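PDB 4CJX: C-1-tetrahydrofolate synthase, cytoplasmic, putative, which probably interconverts methylenetetrahydrofolate and formyltetrahydrofolate in one-carbon metabolism, through NADP-dependent dehydrogenase and cyclohydrolase activities. Local coordinates for residues S60-G65 / I118-P123. Sequence-based numbering, arbitrary orientation.
With 9L9 ((2S)-2-[[4-[[2,4-bis(azanyl)-6-oxidanylidene-1H-pyrimidin-5-yl]carbamoylamino]phenyl]carbonylamino]pentanedioic acid), chain G.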
loop_
_atom_site.group_PDB
_atom_site.type_symbol
_atom_site.label_atom_id
_atom_site.label_comp_id
_atom_site.label_asym_id
_atom_site.label_seq_id
_atom_site.Cartn_x
_atom_site.Cartn_y
_atom_site.Cartn_z
ATOM N N SER B 60 2.656 26.118 2.848
ATOM C CA SER B 60 1.367 26.561 2.401
ATOM C C SER B 60 0.256 25.654 2.914
ATOM O O SER B 60 0.327 24.454 2.719
ATOM C CB SER B 60 1.315 26.589 0.882
ATOM O OG SER B 60 0.039 27.073 0.503
ATOM N N THR B 61 -0.780 26.233 3.529
ATOM C CA THR B 61 -2.011 25.489 3.852
ATOM C C THR B 61 -3.257 26.094 3.195
ATOM O O THR B 61 -3.528 27.283 3.337
ATOM C CB THR B 61 -2.260 25.458 5.364
ATOM O OG1 THR B 61 -2.281 26.797 5.849
ATOM C CG2 THR B 61 -1.174 24.667 6.090
ATOM N N ILE B 62 -4.006 25.249 2.498
ATOM C CA ILE B 62 -5.239 25.607 1.839
ATOM C C ILE B 62 -6.391 24.955 2.583
ATOM O O ILE B 62 -6.412 23.751 2.766
ATOM C CB ILE B 62 -5.254 25.097 0.387
ATOM C CG1 ILE B 62 -4.103 25.719 -0.425
ATOM C CG2 ILE B 62 -6.596 25.388 -0.264
ATOM C CD1 ILE B 62 -3.933 25.115 -1.807
ATOM N N ILE B 63 -7.345 25.763 3.019
ATOM C CA ILE B 63 -8.568 25.259 3.605
ATOM C C ILE B 63 -9.755 25.707 2.759
ATOM O O ILE B 63 -9.845 26.869 2.359
ATOM C CB ILE B 63 -8.698 25.687 5.084
ATOM C CG1 ILE B 63 -9.981 25.117 5.706
ATOM C CG2 ILE B 63 -8.696 27.202 5.232
ATOM C CD1 ILE B 63 -10.062 25.311 7.209
ATOM N N CYS B 64 -10.632 24.758 2.444
ATOM C CA CYS B 64 -11.876 25.034 1.747
ATOM C C CYS B 64 -13.022 24.885 2.752
ATOM O O CYS B 64 -13.099 23.882 3.463
ATOM C CB CYS B 64 -12.083 24.053 0.592
ATOM S SG CYS B 64 -10.835 24.096 -0.716
ATOM N N GLY B 65 -13.901 25.882 2.806
ATOM C CA GLY B 65 -15.069 25.850 3.669
ATOM C C GLY B 65 -14.728 26.216 5.096
ATOM O O GLY B 65 -13.649 26.735 5.379
ATOM N N ILE B 118 3.097 22.187 0.290
ATOM C CA ILE B 118 1.687 22.494 0.089
ATOM C C ILE B 118 0.788 21.469 0.771
ATOM O O ILE B 118 0.851 20.272 0.486
ATOM C CB ILE B 118 1.336 22.517 -1.412
ATOM C CG1 ILE B 118 2.129 23.613 -2.124
ATOM C CG2 ILE B 118 -0.161 22.710 -1.616
ATOM C CD1 ILE B 118 2.143 23.477 -3.635
ATOM N N VAL B 119 -0.067 21.960 1.659
ATOM C CA VAL B 119 -1.006 21.140 2.398
ATOM C C VAL B 119 -2.428 21.520 1.973
ATOM O O VAL B 119 -2.853 22.680 2.113
ATOM C CB VAL B 119 -0.829 21.343 3.920
ATOM C CG1 VAL B 119 -2.004 20.749 4.713
ATOM C CG2 VAL B 119 0.477 20.745 4.417
ATOM N N VAL B 120 -3.169 20.548 1.457
ATOM C CA VAL B 120 -4.571 20.768 1.106
ATOM C C VAL B 120 -5.387 20.073 2.199
ATOM O O VAL B 120 -5.486 18.855 2.215
ATOM C CB VAL B 120 -4.920 20.221 -0.308
ATOM C CG1 VAL B 120 -6.418 20.325 -0.593
ATOM C CG2 VAL B 120 -4.101 20.929 -1.389
ATOM N N GLN B 121 -5.943 20.852 3.122
ATOM C CA GLN B 121 -6.646 20.288 4.278
ATOM C C GLN B 121 -7.891 19.486 3.856
ATOM O O GLN B 121 -8.733 19.957 3.116
ATOM C CB GLN B 121 -6.987 21.389 5.293
ATOM C CG GLN B 121 -7.468 20.892 6.655
ATOM C CD GLN B 121 -6.397 20.242 7.516
ATOM O OE1 GLN B 121 -5.198 20.506 7.378
ATOM N NE2 GLN B 121 -6.836 19.405 8.442
ATOM N N LEU B 122 -7.937 18.233 4.293
ATOM C CA LEU B 122 -9.053 17.350 4.018
ATOM C C LEU B 122 -9.947 17.299 5.264
ATOM O O LEU B 122 -9.455 17.457 6.393
ATOM C CB LEU B 122 -8.533 15.934 3.683
ATOM C CG LEU B 122 -7.400 15.774 2.661
ATOM C CD1 LEU B 122 -6.986 14.311 2.519
ATOM C CD2 LEU B 122 -7.824 16.339 1.323
ATOM N N PRO B 123 -11.239 16.997 5.089
ATOM C CA PRO B 123 -11.870 16.632 3.820
ATOM C C PRO B 123 -12.121 17.854 2.940
ATOM O O PRO B 123 -12.318 18.957 3.451
ATOM C CB PRO B 123 -13.198 15.987 4.256
ATOM C CG PRO B 123 -13.485 16.581 5.603
ATOM C CD PRO B 123 -12.142 16.781 6.244
HETATM N N2A 9L9 G . -4.171 17.441 4.155
HETATM N N1 9L9 G . -5.617 16.800 5.986
HETATM C C2 9L9 G . -4.352 16.952 5.528
HETATM N N3 9L9 G . -3.231 16.649 6.299
HETATM C C4 9L9 G . -3.566 16.191 7.581
HETATM O O4A 9L9 G . -2.576 15.922 8.241
HETATM N N5A 9L9 G . -5.107 15.719 9.408
HETATM C C5 9L9 G . -4.865 16.012 8.077
HETATM C C6 9L9 G . -5.875 16.357 7.235
HETATM N N7 9L9 G . -7.265 16.208 7.665
HETATM O O8A 9L9 G . -4.204 17.632 10.263
HETATM N N9 9L9 G . -5.165 16.133 11.641
HETATM C C1B 9L9 G . -4.934 16.744 12.842
HETATM C C2B 9L9 G . -5.605 16.224 13.967
HETATM C C3B 9L9 G . -5.455 16.784 15.237
HETATM C C4B 9L9 G . -4.629 17.892 15.436
HETATM C C5B 9L9 G . -3.916 18.383 14.320
HETATM C C6B 9L9 G . -4.072 17.829 13.043
HETATM C C7B 9L9 G . -4.420 18.447 16.833
HETATM O O7B 9L9 G . -3.356 18.971 17.063
HETATM C CAW 9L9 G . -4.807 16.581 10.408
HETATM N N 9L9 G . -5.330 18.293 17.820
HETATM C CA 9L9 G . -5.143 18.701 19.208
HETATM C C 9L9 G . -4.863 17.461 20.024
HETATM O OXT 9L9 G . -5.264 16.383 19.561
HETATM C CB 9L9 G . -6.357 19.324 19.853
HETATM C CG 9L9 G . -7.248 20.010 18.837
HETATM C CD 9L9 G . -8.190 20.917 19.564
HETATM O OE1 9L9 G . -7.706 21.786 20.289
HETATM O OE2 9L9 G . -9.410 20.760 19.414
HETATM O O 9L9 G . -4.274 17.526 21.130
HETATM O O HOH W 1 -10.397 22.178 3.514
#
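Ile62 sets CG1 beside its backbone N (chi1 -61°) and runs on extended, which brings CD1 to 4.2 Å from Val120 CG2 on the face of a parallel beta-sheet that the two residues share. On the other face Thr61 and Val119 run side by side, Thr61 CG2 against Val119 CB. The pair is the central strand 58-64 and an outer strand, 117-120, of the three-stranded sheet in the catalytic domain. Three backbone hydrogen bonds fix the register: Val119 N donates to Ser60 O (2.7 Å), Ile62 N to Val119 O (2.8 Å, 169° at the hydrogen) and Gln121 N to Ile62 O (3.0 Å). Beyond them a water accepts from Cys64 N and donates to Gln121 O, bridging the two chain segments where they diverge. Residues 119-122 form part of the inhibitor pocket: the diaminopyrimidine of 9L9 gives N2A to Val120 O, takes Leu122 N at its N1 and gives N7 to Leu122 O (2.8 Å). Gln121 CB stays by Ile62 O, but the bend at chi2 (71°) carries its amide over one face of the pyrimidine, roughly parallel to it, CD 3.8 Å from 9L9 N1. Lys77 NZ hydrogen-bonds both Gln121 OE1 and the inhibitor, and Gln121 NE2 comes within 3.3 Å of 9L9 N7.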